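Local coordinates for protein leucyl-tRNA synthetase (Giardia intestinalis, PDB 3PZ6) that probably joins leucine to tRNA(Leu) at the expense of ATP and, through the CP1 domain described here, edits mischarged tRNA, at residues I14-I19 against V157-S162; D68-N73 against F143-S148; T96-L101 against I167-L172; L152-V157 against Y212-G217; I228-D233 against I273-P278. The protein carries 2 engineered substitutions. All coordinates share one frame; numbering follows the deposited sequence.

Contact 1: I14-I19 against V157-S162; sequences IKLELI and VRAPLS
E17 and R158 face each other as a hydrogen-bonded antiparallel pair, which joins strand 10-18 to strand 156-158 in the mixed beta sheet of the CP1 editing domain. R158 N donates to E17 O over 2.8 Å, the donor lying in the carbonyl plane. The return bond, E17 N to R158 O, is longer at 3.2 Å and more bent. V157 CA also turns its hydrogen to E17 O. The next pair, L18 with V157, is non-hydrogen-bonded; here V157 CG1 rests on L18 CA, while V157 CG2 packs on L16 CB at 3.9 Å. Beyond R158 the chain leaves the strand but stays close. L16 CD2 meets P160 CD at 3.9 Å, the two side chains crossing at about a right angle, and I14 CG2 meets P160 CG. Further out, strand 79-86 pairs with the other edge of strand 10-18, and V157 packs on I167 of strand 167-171. E17 OE1 and R158 NH2 are 4.5 Å apart, too far for a salt bridge, and K79 is a weak, long-range partner of the same carboxylate. The R158 chain bends at CD (chi2 105°) and again at NE, and its guanidinium carries I19 CG1 4.1 Å above the centre of one face.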
# COMPACT_ATOMS: atom_id res chain seq x y z
N ILE A 14 -0.60 7.54 2.17
CA ILE A 14 -0.57 6.54 3.24
C ILE A 14 0.87 6.11 3.51
O ILE A 14 1.60 5.77 2.59
CB ILE A 14 -1.46 5.32 2.90
CG1 ILE A 14 -2.90 5.75 2.62
CG2 ILE A 14 -1.42 4.28 4.01
CD1 ILE A 14 -3.66 6.36 3.80
N LYS A 15 1.27 6.15 4.78
CA LYS A 15 2.61 5.77 5.17
C LYS A 15 2.71 4.26 5.37
O LYS A 15 2.36 3.73 6.43
CB LYS A 15 3.06 6.52 6.42
CG LYS A 15 3.43 7.97 6.18
CD LYS A 15 3.47 8.78 7.46
CE LYS A 15 4.75 8.53 8.26
NZ LYS A 15 4.91 9.54 9.35
N LEU A 16 3.18 3.57 4.34
CA LEU A 16 3.40 2.13 4.42
C LEU A 16 4.81 1.88 4.93
O LEU A 16 5.79 2.09 4.21
CB LEU A 16 3.17 1.49 3.05
CG LEU A 16 1.83 1.72 2.36
CD1 LEU A 16 1.91 1.20 0.92
CD2 LEU A 16 0.68 1.05 3.11
N GLU A 17 4.91 1.44 6.18
CA GLU A 17 6.21 1.28 6.82
C GLU A 17 6.94 0.04 6.32
O GLU A 17 6.45 -1.08 6.48
CB GLU A 17 6.08 1.25 8.34
CG GLU A 17 7.41 1.48 9.08
CD GLU A 17 7.32 1.26 10.58
OE1 GLU A 17 8.33 0.78 11.16
OE2 GLU A 17 6.27 1.56 11.19
N LEU A 18 8.10 0.25 5.73
CA LEU A 18 8.97 -0.85 5.36
C LEU A 18 9.49 -1.48 6.65
O LEU A 18 10.22 -0.86 7.40
CB LEU A 18 10.13 -0.36 4.49
CG LEU A 18 11.02 -1.43 3.86
CD1 LEU A 18 10.26 -2.27 2.85
CD2 LEU A 18 12.21 -0.77 3.19
N ILE A 19 9.06 -2.71 6.88
CA ILE A 19 9.37 -3.44 8.11
C ILE A 19 10.87 -3.63 8.28
O ILE A 19 11.56 -4.08 7.37
CB ILE A 19 8.64 -4.80 8.15
CG1 ILE A 19 7.13 -4.57 8.11
CG2 ILE A 19 9.04 -5.59 9.39
CD1 ILE A 19 6.31 -5.82 7.94
N VAL A 157 5.51 -4.51 4.05
CA VAL A 157 5.23 -3.28 4.77
C VAL A 157 4.17 -3.50 5.84
O VAL A 157 3.41 -4.47 5.80
CB VAL A 157 4.86 -2.09 3.80
CG1 VAL A 157 6.09 -1.67 2.96
CG2 VAL A 157 3.65 -2.41 2.92
N ARG A 158 4.15 -2.60 6.82
CA ARG A 158 3.11 -2.57 7.84
C ARG A 158 2.10 -1.58 7.30
O ARG A 158 2.41 -0.40 7.13
CB ARG A 158 3.69 -2.09 9.17
CG ARG A 158 2.96 -2.60 10.43
CD ARG A 158 3.77 -3.70 11.16
NE ARG A 158 5.06 -3.19 11.66
CZ ARG A 158 6.08 -3.95 12.06
NH1 ARG A 158 6.00 -5.28 12.05
NH2 ARG A 158 7.20 -3.36 12.47
N ALA A 159 0.89 -2.06 6.99
CA ALA A 159 -0.14 -1.19 6.44
C ALA A 159 -1.06 -0.66 7.53
O ALA A 159 -1.66 -1.43 8.28
CB ALA A 159 -0.94 -1.90 5.38
N PRO A 160 -1.19 0.67 7.61
CA PRO A 160 -2.08 1.24 8.61
C PRO A 160 -3.53 0.77 8.46
O PRO A 160 -4.00 0.57 7.33
CB PRO A 160 -1.97 2.74 8.35
CG PRO A 160 -1.46 2.87 6.99
CD PRO A 160 -0.59 1.70 6.75
N LEU A 161 -4.19 0.57 9.60
CA LEU A 161 -5.62 0.22 9.71
C LEU A 161 -5.99 -1.19 9.26
O LEU A 161 -7.02 -1.72 9.69
CB LEU A 161 -6.50 1.27 9.01
CG LEU A 161 -7.01 2.46 9.83
CD1 LEU A 161 -6.06 2.91 10.95
CD2 LEU A 161 -7.33 3.62 8.90
N SER A 162 -5.16 -1.79 8.42
CA SER A 162 -5.31 -3.19 8.02
C SER A 162 -5.12 -4.15 9.21
O SER A 162 -4.24 -3.93 10.05
CB SER A 162 -4.31 -3.52 6.91
OG SER A 162 -4.49 -4.83 6.43

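Contact 2: D68-N73 against F143-S148; sequences DQLWEN and FISEIS. Engineered in segment 143-148: S145 (natural residue Cys).
Q69 NE2 makes two bonds to strand 143-148, one sound and one weak. The sound one goes to E146 O at 2.9 Å, with an N-H...O angle of 153° and the donor tilted 33° out of the carbonyl plane. The weak one goes to S145 OG at 3.2 Å; S145 is an engineered residue, cysteine in the natural protein. The Q69 chain reaches across because CG stands anti to the backbone N (chi1 -174°) and the rest is extended. I147 CD1 lies 3.5 Å from Q69 NE2. N73, just past the end of helix 61-71, comes up to S145: N73 ND2 lies 3.2 Å from S145 CB, but its angle to S145 OG is too poor for a hydrogen bond. That nitrogen instead donates back to Q69 O in the last turn of the helix, from above the carbonyl plane. Apolar contact is slight: N73 CB lies 3.8 Å from I144 CG2, and L70 CD2 only just reaches I144 CG2. L70 also rests on A108 of neighbouring strand 105-110. No charged group bonds across: the helix end meets the strand through neutral amides, and the sound bond falls on a main-chain carbonyl rather than the engineered side chain.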
# COMPACT_ATOMS: atom_id res chain seq x y z
N ASP A 68 20.41 -1.85 3.99
CA ASP A 68 21.86 -1.89 3.78
C ASP A 68 22.34 -0.74 2.89
O ASP A 68 23.39 -0.15 3.15
CB ASP A 68 22.29 -3.23 3.20
CG ASP A 68 22.36 -4.33 4.24
OD1 ASP A 68 22.02 -4.07 5.42
OD2 ASP A 68 22.75 -5.47 3.89
N GLN A 69 21.57 -0.45 1.86
CA GLN A 69 21.86 0.64 0.93
C GLN A 69 21.66 2.00 1.59
O GLN A 69 22.43 2.93 1.36
CB GLN A 69 20.97 0.51 -0.31
CG GLN A 69 21.27 1.50 -1.43
CD GLN A 69 20.09 1.68 -2.36
OE1 GLN A 69 19.51 0.70 -2.86
NE2 GLN A 69 19.72 2.93 -2.61
N LEU A 70 20.62 2.12 2.42
CA LEU A 70 20.35 3.36 3.15
C LEU A 70 21.44 3.64 4.20
O LEU A 70 21.83 4.79 4.41
CB LEU A 70 18.96 3.33 3.78
CG LEU A 70 17.76 3.28 2.83
CD1 LEU A 70 16.45 3.12 3.60
CD2 LEU A 70 17.69 4.51 1.92
N TRP A 71 21.91 2.57 4.84
CA TRP A 71 23.05 2.61 5.74
C TRP A 71 24.27 3.21 5.04
O TRP A 71 24.88 4.16 5.55
CB TRP A 71 23.35 1.18 6.21
CG TRP A 71 24.41 1.03 7.26
CD1 TRP A 71 25.77 1.02 7.06
CD2 TRP A 71 24.21 0.83 8.67
NE1 TRP A 71 26.42 0.84 8.26
CE2 TRP A 71 25.49 0.71 9.26
CE3 TRP A 71 23.07 0.74 9.48
CZ2 TRP A 71 25.66 0.51 10.64
CZ3 TRP A 71 23.24 0.54 10.85
CH2 TRP A 71 24.53 0.43 11.41
N GLU A 72 24.60 2.69 3.86
CA GLU A 72 25.73 3.17 3.06
C GLU A 72 25.45 4.52 2.38
O GLU A 72 26.07 4.88 1.37
CB GLU A 72 26.15 2.12 2.04
N ASN A 73 24.49 5.26 2.94
CA ASN A 73 24.19 6.63 2.54
C ASN A 73 23.99 7.50 3.79
O ASN A 73 23.43 8.59 3.72
CB ASN A 73 22.97 6.68 1.62
CG ASN A 73 23.28 6.25 0.20
OD1 ASN A 73 23.98 6.95 -0.54
ND2 ASN A 73 22.75 5.10 -0.20
N PHE A 143 17.42 14.58 -0.81
CA PHE A 143 17.73 13.31 -1.47
C PHE A 143 18.75 12.49 -0.69
O PHE A 143 19.74 13.03 -0.19
CB PHE A 143 18.26 13.60 -2.87
CG PHE A 143 18.42 12.39 -3.74
CD1 PHE A 143 17.38 11.96 -4.56
CD2 PHE A 143 19.63 11.69 -3.77
CE1 PHE A 143 17.53 10.85 -5.38
CE2 PHE A 143 19.79 10.57 -4.59
CZ PHE A 143 18.74 10.15 -5.40
N ILE A 144 18.50 11.18 -0.58
CA ILE A 144 19.41 10.26 0.10
C ILE A 144 20.05 9.30 -0.89
O ILE A 144 21.27 9.31 -1.08
CB ILE A 144 18.69 9.46 1.21
CG1 ILE A 144 18.02 10.41 2.20
CG2 ILE A 144 19.67 8.53 1.93
CD1 ILE A 144 16.90 9.77 2.99
N SER A 145 19.22 8.47 -1.51
CA SER A 145 19.66 7.54 -2.55
C SER A 145 18.48 7.11 -3.41
O SER A 145 17.32 7.32 -3.05
CB SER A 145 20.38 6.32 -1.97
OG SER A 145 19.61 5.65 -0.98
N GLU A 146 18.80 6.53 -4.57
CA GLU A 146 17.80 6.13 -5.54
C GLU A 146 17.35 4.71 -5.23
O GLU A 146 18.16 3.87 -4.84
CB GLU A 146 18.42 6.20 -6.94
CG GLU A 146 17.45 6.24 -8.08
CD GLU A 146 18.16 6.35 -9.41
OE1 GLU A 146 18.64 7.45 -9.75
OE2 GLU A 146 18.23 5.32 -10.13
N ILE A 147 16.05 4.46 -5.39
CA ILE A 147 15.49 3.13 -5.19
C ILE A 147 14.72 2.72 -6.45
O ILE A 147 13.80 3.42 -6.87
CB ILE A 147 14.52 3.07 -3.96
CG1 ILE A 147 15.20 3.57 -2.68
CG2 ILE A 147 13.97 1.66 -3.77
CD1 ILE A 147 16.26 2.63 -2.09
N SER A 148 15.10 1.60 -7.06
CA SER A 148 14.35 1.08 -8.21
C SER A 148 13.14 0.25 -7.77
O SER A 148 13.10 -0.24 -6.65
CB SER A 148 15.25 0.28 -9.16
OG SER A 148 15.79 -0.86 -8.53

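Contact 3: T96-L101 against I167-L172; sequences TNCWVL and IFVLPL
Parallel beta pairing joins strand 97-100 to strand 167-171 in the buried part of the mixed sheet, their axes 38° apart; strand 183-186 runs antiparallel to strand 97-100. Four backbone bonds set the register: C98 N to F168 O, L170 N to C98 O at 2.7 Å, V100 N to L170 O at 3.0 Å, and L172 N to V100 O, nearly straight at 176°. Where the segments begin, a water bridges the two backbones, donating to T96 O at 2.8 Å and accepting from F168 N. One face of the sheet carries C98, V100 and V169. There V169 CG1 meets V100 CG1 at 3.5 Å, the side chains at about a right angle, and V169 CG2 meets C98 SG at 3.7 Å. The face of N97, W99 and L170 is organised by the indole of W99. L172 CD2 lies over its five-membered ring, 4.1 Å from the centroid and 21° off the normal, a CH-pi contact. L172 CB packs against W99 CB at 3.6 Å. N97 OD1 lies over the opposite indole face, offset toward the rim, 3.3 Å above the plane. L170 O comes to the indole edge near its plane, and L170 CB touches W99 CZ3. Helix 192-202 covers this side with C197, and its D194 accepts from W99 NE1. That bond to a carboxylate, with the packing on both faces, probably holds the turn of the indole, and may enrich its pi system, which would favour the methyl group of L172 on its face.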
# COMPACT_ATOMS: atom_id res chain seq x y z
N THR A 96 -4.74 -5.53 1.02
CA THR A 96 -4.17 -6.87 0.93
C THR A 96 -2.71 -6.84 0.49
O THR A 96 -1.97 -7.81 0.67
CB THR A 96 -4.93 -7.70 -0.10
OG1 THR A 96 -4.88 -7.02 -1.35
CG2 THR A 96 -6.37 -7.89 0.32
N ASN A 97 -2.31 -5.71 -0.11
CA ASN A 97 -1.00 -5.52 -0.69
C ASN A 97 -0.87 -4.08 -1.16
O ASN A 97 -1.76 -3.26 -0.91
CB ASN A 97 -0.78 -6.48 -1.88
CG ASN A 97 -1.74 -6.22 -3.06
OD1 ASN A 97 -1.33 -5.66 -4.08
ND2 ASN A 97 -3.00 -6.61 -2.91
N CYS A 98 0.24 -3.75 -1.82
CA CYS A 98 0.36 -2.48 -2.52
C CYS A 98 1.08 -2.69 -3.86
O CYS A 98 1.52 -3.80 -4.16
CB CYS A 98 1.03 -1.42 -1.65
SG CYS A 98 2.74 -1.78 -1.20
N TRP A 99 1.18 -1.62 -4.65
CA TRP A 99 1.66 -1.71 -6.02
C TRP A 99 2.80 -0.73 -6.27
O TRP A 99 2.74 0.41 -5.82
CB TRP A 99 0.55 -1.38 -7.02
CG TRP A 99 -0.71 -2.18 -6.91
CD1 TRP A 99 -1.94 -1.71 -6.58
CD2 TRP A 99 -0.87 -3.59 -7.18
NE1 TRP A 99 -2.87 -2.72 -6.62
CE2 TRP A 99 -2.24 -3.88 -6.98
CE3 TRP A 99 -0.00 -4.62 -7.56
CZ2 TRP A 99 -2.77 -5.17 -7.14
CZ3 TRP A 99 -0.52 -5.90 -7.73
CH2 TRP A 99 -1.90 -6.16 -7.51
N VAL A 100 3.83 -1.18 -6.99
CA VAL A 100 4.87 -0.30 -7.51
C VAL A 100 5.08 -0.64 -8.97
O VAL A 100 4.76 -1.75 -9.40
CB VAL A 100 6.22 -0.43 -6.76
CG1 VAL A 100 6.06 -0.09 -5.27
CG2 VAL A 100 6.83 -1.81 -6.96
N LEU A 101 5.59 0.31 -9.75
CA LEU A 101 5.98 0.04 -11.13
C LEU A 101 7.33 -0.68 -11.12
O LEU A 101 8.33 -0.11 -10.67
CB LEU A 101 6.05 1.32 -11.97
CG LEU A 101 6.44 1.13 -13.44
CD1 LEU A 101 5.36 0.36 -14.23
CD2 LEU A 101 6.75 2.46 -14.11
N ILE A 167 2.02 -6.80 4.71
CA ILE A 167 1.60 -7.10 3.34
C ILE A 167 2.79 -6.98 2.40
O ILE A 167 3.82 -6.45 2.78
CB ILE A 167 0.42 -6.21 2.86
CG1 ILE A 167 0.76 -4.72 3.02
CG2 ILE A 167 -0.87 -6.57 3.60
CD1 ILE A 167 -0.35 -3.78 2.55
N PHE A 168 2.64 -7.46 1.17
CA PHE A 168 3.72 -7.43 0.21
C PHE A 168 3.57 -6.35 -0.86
O PHE A 168 2.47 -6.03 -1.29
CB PHE A 168 3.88 -8.80 -0.45
CG PHE A 168 4.48 -9.83 0.44
CD1 PHE A 168 5.84 -10.11 0.38
CD2 PHE A 168 3.70 -10.54 1.35
CE1 PHE A 168 6.41 -11.06 1.21
CE2 PHE A 168 4.26 -11.49 2.19
CZ PHE A 168 5.62 -11.76 2.12
N VAL A 169 4.69 -5.79 -1.28
CA VAL A 169 4.74 -4.85 -2.39
C VAL A 169 4.69 -5.66 -3.68
O VAL A 169 5.57 -6.49 -3.92
CB VAL A 169 6.05 -4.02 -2.36
CG1 VAL A 169 6.14 -3.12 -3.58
CG2 VAL A 169 6.16 -3.21 -1.08
N LEU A 170 3.69 -5.41 -4.51
CA LEU A 170 3.47 -6.23 -5.69
C LEU A 170 3.53 -5.42 -7.00
O LEU A 170 3.43 -4.19 -6.97
CB LEU A 170 2.15 -6.98 -5.55
CG LEU A 170 1.98 -7.94 -4.37
CD1 LEU A 170 0.68 -8.71 -4.55
CD2 LEU A 170 3.16 -8.91 -4.23
N PRO A 171 3.69 -6.12 -8.14
CA PRO A 171 3.87 -5.47 -9.42
C PRO A 171 2.57 -5.03 -10.10
O PRO A 171 1.67 -5.84 -10.31
CB PRO A 171 4.58 -6.54 -10.26
CG PRO A 171 4.12 -7.81 -9.70
CD PRO A 171 3.87 -7.58 -8.24
N LEU A 172 2.49 -3.74 -10.42
CA LEU A 172 1.43 -3.23 -11.28
C LEU A 172 2.05 -2.52 -12.48
O LEU A 172 2.63 -1.46 -12.35
CB LEU A 172 0.48 -2.31 -10.51
CG LEU A 172 -0.81 -1.90 -11.25
CD1 LEU A 172 -1.70 -3.10 -11.59
CD2 LEU A 172 -1.58 -0.86 -10.44
O HOH W 1 0.44 -9.06 0.12

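Contact 4: L152-V157 against Y212-G217; sequences LLLATV and YGVDVG
L153 and L154 carry the apolar part of this contact. L153 CD2 touches Y212 CD1 at 3.7 Å, approaching the ring neither squarely over its face nor at its edge. L154 CD2 meets V214 CG2 at 3.8 Å, and these two side chains lie at about a right angle. The other methyl of L154 meets backbone oxygens: L154 CD1 is 3.4 Å from G213 O and 3.5 Å from Y212 O. CG of L154 lies beside the backbone N (chi1 -43°), and the branch beyond it splits its two methyls between these oxygens and V214. One side of the contact is a beta turn, the other a helix end. L152 to A155 form a type II beta turn closed by A155 N to L152 O at 3.0 Å, with L154 at positive phi in its third position. Opposite, G213 ends a helix in a Schellman motif, also at positive phi. No hydrogen bond crosses between them; several polar groups bond elsewhere. L154 and A155 pair through their backbones with V169 of strand 167-171, and K62 donates to L153 O. Y212 OH bonds to E173. D215, the N-cap of helix 216-219, takes up L218 N through OD1.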
# COMPACT_ATOMS: atom_id res chain seq x y z
N LEU A 152 12.15 -2.59 -4.52
CA LEU A 152 10.90 -2.54 -3.76
C LEU A 152 10.05 -3.80 -3.89
O LEU A 152 9.38 -4.21 -2.94
CB LEU A 152 10.07 -1.33 -4.17
CG LEU A 152 10.63 0.04 -3.81
CD1 LEU A 152 9.83 1.09 -4.52
CD2 LEU A 152 10.61 0.26 -2.31
N LEU A 153 10.09 -4.41 -5.07
CA LEU A 153 9.21 -5.53 -5.37
C LEU A 153 9.37 -6.66 -4.35
O LEU A 153 10.48 -6.96 -3.91
CB LEU A 153 9.46 -6.03 -6.80
CG LEU A 153 8.24 -6.41 -7.63
CD1 LEU A 153 7.32 -5.21 -7.88
CD2 LEU A 153 8.67 -7.03 -8.96
N LEU A 154 8.24 -7.24 -3.95
CA LEU A 154 8.19 -8.32 -2.95
C LEU A 154 8.81 -7.96 -1.58
O LEU A 154 9.26 -8.83 -0.85
CB LEU A 154 8.78 -9.62 -3.52
CG LEU A 154 8.38 -9.99 -4.95
CD1 LEU A 154 9.13 -11.22 -5.40
CD2 LEU A 154 6.87 -10.18 -5.10
N ALA A 155 8.80 -6.67 -1.24
CA ALA A 155 9.11 -6.23 0.11
C ALA A 155 7.86 -6.33 0.97
O ALA A 155 6.75 -6.49 0.44
CB ALA A 155 9.62 -4.80 0.09
N THR A 156 8.03 -6.24 2.29
CA THR A 156 6.89 -6.28 3.19
C THR A 156 6.75 -4.97 3.93
O THR A 156 7.74 -4.39 4.39
CB THR A 156 6.97 -7.41 4.23
OG1 THR A 156 8.14 -7.24 5.03
CG2 THR A 156 7.03 -8.75 3.58
N VAL A 157 5.51 -4.51 4.05
CA VAL A 157 5.23 -3.28 4.77
C VAL A 157 4.17 -3.50 5.84
O VAL A 157 3.41 -4.47 5.80
CB VAL A 157 4.86 -2.09 3.80
CG1 VAL A 157 6.09 -1.67 2.96
CG2 VAL A 157 3.65 -2.41 2.92
N TYR A 212 7.90 -12.28 -12.16
CA TYR A 212 8.36 -11.35 -11.13
C TYR A 212 8.82 -12.06 -9.85
O TYR A 212 9.14 -11.40 -8.86
CB TYR A 212 7.26 -10.32 -10.80
CG TYR A 212 6.99 -9.35 -11.92
CD1 TYR A 212 7.98 -8.46 -12.33
CD2 TYR A 212 5.75 -9.31 -12.55
CE1 TYR A 212 7.75 -7.55 -13.35
CE2 TYR A 212 5.50 -8.40 -13.58
CZ TYR A 212 6.51 -7.52 -13.97
OH TYR A 212 6.32 -6.61 -15.00
N GLY A 213 8.85 -13.39 -9.88
CA GLY A 213 9.40 -14.18 -8.78
C GLY A 213 8.52 -14.26 -7.55
O GLY A 213 9.02 -14.41 -6.43
N VAL A 214 7.21 -14.15 -7.77
CA VAL A 214 6.24 -14.09 -6.68
C VAL A 214 6.05 -15.47 -6.10
O VAL A 214 5.72 -16.41 -6.83
CB VAL A 214 4.85 -13.54 -7.14
CG1 VAL A 214 3.87 -13.48 -5.98
CG2 VAL A 214 4.99 -12.16 -7.75
N ASP A 215 6.28 -15.60 -4.80
CA ASP A 215 5.82 -16.77 -4.05
C ASP A 215 4.34 -16.53 -3.72
O ASP A 215 4.01 -15.79 -2.78
CB ASP A 215 6.65 -16.96 -2.78
CG ASP A 215 6.30 -18.24 -2.01
OD1 ASP A 215 5.10 -18.63 -1.94
OD2 ASP A 215 7.24 -18.88 -1.47
N VAL A 216 3.45 -17.15 -4.50
CA VAL A 216 2.01 -16.88 -4.38
C VAL A 216 1.45 -17.30 -3.02
O VAL A 216 0.73 -16.52 -2.39
CB VAL A 216 1.20 -17.46 -5.57
CG1 VAL A 216 -0.30 -17.23 -5.40
CG2 VAL A 216 1.67 -16.83 -6.88
N GLY A 217 1.80 -18.50 -2.56
CA GLY A 217 1.31 -19.05 -1.29
C GLY A 217 1.70 -18.27 -0.04
O GLY A 217 1.04 -18.38 0.99

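Contact 5: I228-D233 against I273-P278; sequences IIEIPD and IMKMGP
K275 and E230 are brought side by side by two different chain shapes. CG of E230 stands anti to its backbone N (chi1 178°) with the chain extended beyond, whereas K275 bends at CD (chi2 -96°) and again at CE. K275 CG meets E230 CB at 3.7 Å, and the chi2 bend brings K275 CD to 3.5 Å from E230 OE1. The charged ends do not join: K275 NZ remains 4.3 Å from E230 OE1, beyond a salt bridge, so any attraction is probably loose. Both residues also touch a crystal neighbour, which may influence how they lie. Under them the backbones are bonded three times. E230 and I273 form a hydrogen-bonded pair, with E230 N to I273 O at 2.9 Å and I273 N to E230 O at 3.0 Å. K275 N donates to I228 O at 2.7 Å, on the far side of the non-hydrogen-bonded pair I229 and M274. In that pair the bent methionine chain lays M274 SD against I229 CG1 at 3.7 Å. M276 SD approaches I228 CG2 at 4.0 Å, the two side chains at about a right angle. Helix 284-297 covers the face of I229 and M274 through V284 and C287. The pairing makes a separate two-stranded antiparallel sheet, closed not by a hairpin but across a long connection that includes helices 238-245 and 254-271.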
# COMPACT_ATOMS: atom_id res chain seq x y z
N ILE A 228 -15.10 -5.08 3.82
CA ILE A 228 -14.99 -3.83 4.57
C ILE A 228 -16.23 -2.95 4.41
O ILE A 228 -16.64 -2.25 5.33
CB ILE A 228 -13.70 -3.02 4.23
CG1 ILE A 228 -13.59 -2.75 2.73
CG2 ILE A 228 -12.48 -3.78 4.70
CD1 ILE A 228 -12.73 -1.55 2.38
N ILE A 229 -16.85 -3.02 3.24
CA ILE A 229 -17.98 -2.18 2.92
C ILE A 229 -19.10 -3.03 2.33
O ILE A 229 -18.87 -3.83 1.42
CB ILE A 229 -17.58 -1.05 1.93
CG1 ILE A 229 -16.63 -0.06 2.63
CG2 ILE A 229 -18.81 -0.31 1.40
CD1 ILE A 229 -15.88 0.89 1.71
N GLU A 230 -20.31 -2.87 2.88
CA GLU A 230 -21.49 -3.48 2.32
C GLU A 230 -22.27 -2.46 1.49
O GLU A 230 -22.70 -1.42 1.99
CB GLU A 230 -22.40 -4.05 3.41
CG GLU A 230 -23.69 -4.67 2.86
CD GLU A 230 -24.64 -5.18 3.93
OE1 GLU A 230 -24.27 -5.19 5.13
OE2 GLU A 230 -25.77 -5.58 3.57
N ILE A 231 -22.44 -2.78 0.22
CA ILE A 231 -23.33 -2.02 -0.63
C ILE A 231 -24.66 -2.77 -0.75
O ILE A 231 -24.71 -3.86 -1.33
CB ILE A 231 -22.70 -1.77 -2.01
CG1 ILE A 231 -21.37 -1.03 -1.85
CG2 ILE A 231 -23.66 -0.98 -2.88
CD1 ILE A 231 -20.48 -1.05 -3.08
N PRO A 232 -25.74 -2.20 -0.17
CA PRO A 232 -27.09 -2.75 -0.30
C PRO A 232 -27.43 -3.06 -1.75
O PRO A 232 -27.16 -2.23 -2.63
CB PRO A 232 -27.98 -1.61 0.21
CG PRO A 232 -27.11 -0.86 1.16
CD PRO A 232 -25.73 -0.94 0.60
N ASP A 233 -28.00 -4.23 -1.99
CA ASP A 233 -28.34 -4.71 -3.34
C ASP A 233 -27.16 -5.39 -4.04
O ASP A 233 -27.31 -5.91 -5.16
CB ASP A 233 -28.91 -3.58 -4.20
N ILE A 273 -21.79 0.99 3.55
CA ILE A 273 -21.76 0.95 5.01
C ILE A 273 -20.55 0.18 5.49
O ILE A 273 -20.34 -0.97 5.10
CB ILE A 273 -23.06 0.35 5.60
CG1 ILE A 273 -24.20 1.36 5.50
CG2 ILE A 273 -22.86 -0.09 7.06
CD1 ILE A 273 -25.56 0.74 5.41
N MET A 274 -19.74 0.83 6.32
CA MET A 274 -18.56 0.20 6.88
C MET A 274 -18.94 -1.03 7.70
O MET A 274 -19.89 -0.99 8.49
CB MET A 274 -17.78 1.19 7.74
CG MET A 274 -17.23 2.37 6.96
SD MET A 274 -15.98 1.93 5.73
CE MET A 274 -14.59 1.45 6.75
N LYS A 275 -18.21 -2.11 7.50
CA LYS A 275 -18.51 -3.37 8.17
C LYS A 275 -17.33 -3.80 9.02
O LYS A 275 -17.45 -4.68 9.87
CB LYS A 275 -18.85 -4.45 7.15
CG LYS A 275 -20.15 -4.21 6.38
CD LYS A 275 -21.32 -4.95 7.01
CE LYS A 275 -21.96 -4.18 8.12
NZ LYS A 275 -22.53 -5.14 9.08
N MET A 276 -16.19 -3.18 8.76
CA MET A 276 -14.95 -3.44 9.48
C MET A 276 -14.29 -2.13 9.85
O MET A 276 -14.65 -1.07 9.33
CB MET A 276 -14.00 -4.28 8.62
CG MET A 276 -14.43 -5.73 8.44
SD MET A 276 -13.42 -6.65 7.25
CE MET A 276 -11.80 -6.55 8.04
N GLY A 277 -13.33 -2.20 10.76
CA GLY A 277 -12.58 -1.04 11.20
C GLY A 277 -13.26 -0.34 12.36
O GLY A 277 -14.28 -0.82 12.86
N PRO A 278 -12.69 0.79 12.81
CA PRO A 278 -13.18 1.48 14.01
C PRO A 278 -14.52 2.18 13.81
O PRO A 278 -15.18 2.53 14.78
CB PRO A 278 -12.08 2.52 14.29
CG PRO A 278 -10.88 2.02 13.53
CD PRO A 278 -11.46 1.42 12.29

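In the fold
Contacts 1 to 4 all reach the one mixed sheet of the CP1 domain, whereas contact 5 belongs to a small separate sheet. Contacts 3 and 4 are closest, with centres 8 Å apart, and meet where V169 pairs with L154 and A155. Contacts 1 and 4 share V157, whose N probably also bonds I167 O of contact 3, so these three form one continuous region in which their segments alternate along the chain. Contact 2 falls between the segments of contact 1, about 20 Å between centres from contacts 1, 3 and 4, and touches contact 4 where I147 packs on L152. Contact 5 comes last, 40 Å between centres from contact 2, leaving a sheet core and a distinct flank.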